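Geranyltranstransferase (Agrobacterium tumefaciens, PDB 2H8O) probably catalyses the condensation of geranyl diphosphate with isopentenyl diphosphate to give farnesyl diphosphate. Local coordinates at residues Arg44-Ala47 with Ala48-Glu51; Ile94-Val97 with Ala98-Gly102. One frame throughout, in Å; residues are numbered along the deposited sequence. Where two conformers were deposited one is given.

Contact 1 of 2, residues Arg44-Ala47 with Ala48-Glu51; sequences RENA and AKTE
With OG1 beside its backbone N and anti to its own carbonyl carbon (chi1 -58°), Thr-50 turns its hydroxyl back one helical turn onto Asn-46 O, and the same rotation leaves CG2 anti to the backbone N. The hydroxyl donates to that carbonyl, OG1 lying 2.8 Å from Asn-46 O. The oxygen also takes the regular helical bond, at 3.0 Å from Thr-50 N, and is thus gripped twice by one residue. The two donors arrive from opposite faces of the carbonyl plane, each tilted by about 30°, and so need not compete for one position.

All eight residues belong to helix 34-57 of this largely helical prenyltransferase fold, and the i to i+4 ladder is unbroken from Arg-44 O to Ala-47 O. Its last rung, Glu-51 N to Ala-47 O at 2.8 Å, is close to straight, with an N-H...O angle of 166°.

Lys-49 uses the same first rotation for a different end. Its CG passes 3.4 Å from Glu-45 O, and beyond CG the chain runs extended along the helix toward its N-terminal end. One water joins its tip to Asn-46, accepting from Lys-49 NZ at 2.7 Å and donating to Asn-46 OD1, also at 2.7 Å. The amide therefore works at both ends, since ND2 is bonded to Glu-95 of helix 88-99. Glu-45 is near the ammonium but not in contact with it, its OE1 being 5.6 Å from Lys-49 NZ, and it forms its salt bridge with Arg-42. Thr-50 faces Pro-90 and Ile-94 of helix 88-99 and Leu-108 of helix 104-125, whereas Glu-51 OE2 pairs with Arg-87.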
loop_
_atom_site.group_PDB
_atom_site.type_symbol
_atom_site.label_atom_id
_atom_site.label_comp_id
_atom_site.label_asym_id
_atom_site.label_seq_id
_atom_site.Cartn_x
_atom_site.Cartn_y
_atom_site.Cartn_z
ATOM N N ARG A 44 -1.104 -23.787 14.009
ATOM C CA ARG A 44 -0.849 -23.106 15.292
ATOM C C ARG A 44 0.615 -22.711 15.454
ATOM O O ARG A 44 0.907 -21.617 15.956
ATOM C CB ARG A 44 -1.310 -23.947 16.479
ATOM C CG ARG A 44 -2.822 -24.124 16.596
ATOM C CD ARG A 44 -3.254 -24.765 17.910
ATOM N NE ARG A 44 -2.411 -25.890 18.330
ATOM C CZ ARG A 44 -2.668 -27.183 18.118
ATOM N NH1 ARG A 44 -3.755 -27.600 17.470
ATOM N NH2 ARG A 44 -1.799 -28.077 18.558
ATOM N N GLU A 45 1.533 -23.584 15.041
ATOM C CA GLU A 45 2.977 -23.302 15.105
ATOM C C GLU A 45 3.349 -22.127 14.233
ATOM O O GLU A 45 4.080 -21.221 14.660
ATOM C CB GLU A 45 3.817 -24.503 14.645
ATOM C CG GLU A 45 3.858 -25.640 15.576
ATOM C CD GLU A 45 4.377 -26.956 14.938
ATOM O OE1 GLU A 45 4.951 -26.954 13.827
ATOM O OE2 GLU A 45 4.201 -27.998 15.578
ATOM N N ASN A 46 2.878 -22.163 12.992
ATOM C CA ASN A 46 3.174 -21.096 12.061
ATOM C C ASN A 46 2.493 -19.815 12.491
ATOM O O ASN A 46 3.025 -18.742 12.271
ATOM C CB ASN A 46 2.831 -21.491 10.603
ATOM C CG ASN A 46 3.814 -22.508 10.054
ATOM O OD1 ASN A 46 4.896 -22.722 10.636
ATOM N ND2 ASN A 46 3.452 -23.154 8.935
ATOM N N ALA A 47 1.298 -19.932 13.075
ATOM C CA ALA A 47 0.587 -18.744 13.574
ATOM C C ALA A 47 1.426 -18.079 14.652
ATOM O O ALA A 47 1.652 -16.862 14.632
ATOM C CB ALA A 47 -0.786 -19.118 14.101
ATOM N N ALA A 48 1.912 -18.874 15.600
ATOM C CA ALA A 48 2.756 -18.347 16.674
ATOM C C ALA A 48 4.075 -17.715 16.173
ATOM O O ALA A 48 4.469 -16.642 16.627
ATOM C CB ALA A 48 3.031 -19.428 17.729
ATOM N N LYS A 49 4.761 -18.372 15.237
ATOM C CA LYS A 49 5.969 -17.789 14.646
ATOM C C LYS A 49 5.688 -16.463 13.958
ATOM O O LYS A 49 6.451 -15.517 14.090
ATOM C CB LYS A 49 6.570 -18.751 13.626
ATOM C CG LYS A 49 7.209 -19.971 14.233
ATOM C CD LYS A 49 7.885 -20.829 13.174
ATOM C CE LYS A 49 8.554 -22.067 13.767
ATOM N NZ LYS A 49 8.894 -23.070 12.699
ATOM N N THR A 50 4.596 -16.423 13.200
ATOM C CA THR A 50 4.236 -15.227 12.432
ATOM C C THR A 50 3.857 -14.108 13.406
ATOM O O THR A 50 4.299 -12.978 13.263
ATOM C CB THR A 50 3.091 -15.502 11.434
ATOM O OG1 THR A 50 3.474 -16.556 10.531
ATOM C CG2 THR A 50 2.782 -14.259 10.612
ATOM N N GLU A 51 3.057 -14.445 14.411
ATOM C CA GLU A 51 2.709 -13.472 15.442
ATOM C C GLU A 51 3.920 -12.898 16.176
ATOM O O GLU A 51 3.931 -11.712 16.519
ATOM C CB GLU A 51 1.673 -14.060 16.392
ATOM C CG GLU A 51 0.322 -14.212 15.736
ATOM C CD GLU A 51 -0.617 -15.205 16.426
ATOM O OE1 GLU A 51 -0.276 -15.743 17.527
ATOM O OE2 GLU A 51 -1.702 -15.456 15.844
HETATM O O HOH W 1 7.482 -23.433 10.449
#

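Contact 2 of 2, residues Ile94-Val97 with Ala98-Gly102; sequences IESV and ALLGG
Val-97 and Gly-102 meet where the chain turns back over the end of helix 88-99. CG1 of Val-97, anti to its backbone N (chi1 173°), lies against the returning backbone, 3.5 Å from Gly-102 C. The contact is that of a methyl group with main chain, as glycine has no side chain.

The fold-back is a Schellman motif. Its outer bond, from Gly-102 N to Val-97 O, measures 2.9 Å, and its inner bond, from Gly-101 N to Ala-98 O, measures 3.2 Å. Gly-101 is the C-prime residue, and its positive phi of 72° reverses the chain. Leu-100 N still reaches Ser-96 O at 3.2 Å in the helical manner, with a further weak bond to Val-97 O.

The two leucines lean on successive carbonyls with different first rotations. Leu-99 sets CB 3.4 Å from Glu-95 O and carries its CG anti to the backbone N, whereas Leu-100 has CG beside its N and 3.5 Å from Ser-96 O. Bent at chi2, Glu-95 holds OE1 4.0 Å from Ala-98 CB; its OE2 is held in a salt bridge by Arg-42.

Leu-99 packs on Tyr-316 and on Leu-323 of helix 321-331. Leu-100 sits against Ala-234 and Ala-237 of helix 211-237 and Leu-247 of helix 241-267, while Val-97 touches Ile-236, also on helix 211-237.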
loop_
_atom_site.group_PDB
_atom_site.type_symbol
_atom_site.label_atom_id
_atom_site.label_comp_id
_atom_site.label_asym_id
_atom_site.label_seq_id
_atom_site.Cartn_x
_atom_site.Cartn_y
_atom_site.Cartn_z
ATOM N N ILE A 94 4.700 -19.922 4.313
ATOM C CA ILE A 94 5.727 -20.687 5.016
ATOM C C ILE A 94 5.833 -22.098 4.439
ATOM O O ILE A 94 6.932 -22.612 4.199
ATOM C CB ILE A 94 5.402 -20.735 6.530
ATOM C CG1 ILE A 94 5.592 -19.337 7.158
ATOM C CG2 ILE A 94 6.282 -21.779 7.247
ATOM C CD1 ILE A 94 4.934 -19.160 8.497
ATOM N N GLU A 95 4.689 -22.746 4.239
ATOM C CA GLU A 95 4.702 -24.153 3.806
ATOM C C GLU A 95 5.006 -24.320 2.307
ATOM O O GLU A 95 5.597 -25.312 1.902
ATOM C CB GLU A 95 3.431 -24.874 4.251
ATOM C CG GLU A 95 3.321 -24.975 5.800
ATOM C CD GLU A 95 4.522 -25.713 6.455
ATOM O OE1 GLU A 95 5.092 -26.641 5.826
ATOM O OE2 GLU A 95 4.888 -25.403 7.626
ATOM N N SER A 96 4.631 -23.335 1.496
ATOM C CA SER A 96 5.028 -23.325 0.084
ATOM C C SER A 96 6.544 -23.171 -0.012
ATOM O O SER A 96 7.216 -23.896 -0.762
ATOM C CB SER A 96 4.337 -22.196 -0.681
ATOM O OG SER A 96 4.730 -22.206 -2.045
ATOM N N VAL A 97 7.085 -22.249 0.779
ATOM C CA VAL A 97 8.525 -22.064 0.827
ATOM C C VAL A 97 9.218 -23.371 1.263
ATOM O O VAL A 97 10.204 -23.785 0.640
ATOM C CB VAL A 97 8.926 -20.896 1.750
ATOM C CG1 VAL A 97 10.440 -20.841 1.910
ATOM C CG2 VAL A 97 8.407 -19.544 1.188
ATOM N N ALA A 98 8.709 -24.036 2.307
ATOM C CA ALA A 98 9.309 -25.282 2.800
ATOM C C ALA A 98 9.249 -26.392 1.751
ATOM O O ALA A 98 10.234 -27.131 1.562
ATOM C CB ALA A 98 8.623 -25.740 4.062
ATOM N N LEU A 99 8.098 -26.511 1.085
ATOM C CA LEU A 99 7.916 -27.509 0.038
ATOM C C LEU A 99 8.997 -27.423 -1.021
ATOM O O LEU A 99 9.492 -28.467 -1.496
ATOM C CB LEU A 99 6.550 -27.366 -0.635
ATOM C CG LEU A 99 6.244 -28.344 -1.767
ATOM C CD1 LEU A 99 6.009 -29.751 -1.227
ATOM C CD2 LEU A 99 5.058 -27.826 -2.579
ATOM N N LEU A 100 9.346 -26.191 -1.389
ATOM C CA LEU A 100 10.254 -25.894 -2.506
ATOM C C LEU A 100 11.695 -25.608 -2.051
ATOM O O LEU A 100 12.534 -25.217 -2.863
ATOM C CB LEU A 100 9.700 -24.712 -3.313
ATOM C CG LEU A 100 8.295 -24.933 -3.890
ATOM C CD1 LEU A 100 7.712 -23.715 -4.634
ATOM C CD2 LEU A 100 8.330 -26.147 -4.810
ATOM N N GLY A 101 11.960 -25.787 -0.765
ATOM C CA GLY A 101 13.300 -25.661 -0.206
ATOM C C GLY A 101 13.878 -24.261 -0.098
ATOM O O GLY A 101 15.110 -24.108 0.005
ATOM N N GLY A 102 13.007 -23.253 -0.070
ATOM C CA GLY A 102 13.436 -21.859 0.075
ATOM C C GLY A 102 13.807 -21.512 1.498
ATOM O O GLY A 102 13.715 -22.354 2.394
#

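Contacts 1 and 2 follow in series along the chain, on helices 34-57 and 88-99, with centres about 15 Å apart, yet their side chains meet directly. The polar junction is a probable hydrogen bond of 3.0 Å between Asn-46 ND2 and Glu-95 OE2. Arg-42, one turn before Asn-46, adds a salt bridge to the same carboxylate oxygen and also pairs with Glu-45, tying charges of both contacts together. Beside this, Ile-94 packs on contact 1 with both branches: CG2 lies 3.6 Å from Asn-46 ND2, and CD1 lies 3.6 Å from Thr-50 OG1. No substrate or metal lies in either contact; what they share is the join between helix 34-57 and helix 88-99.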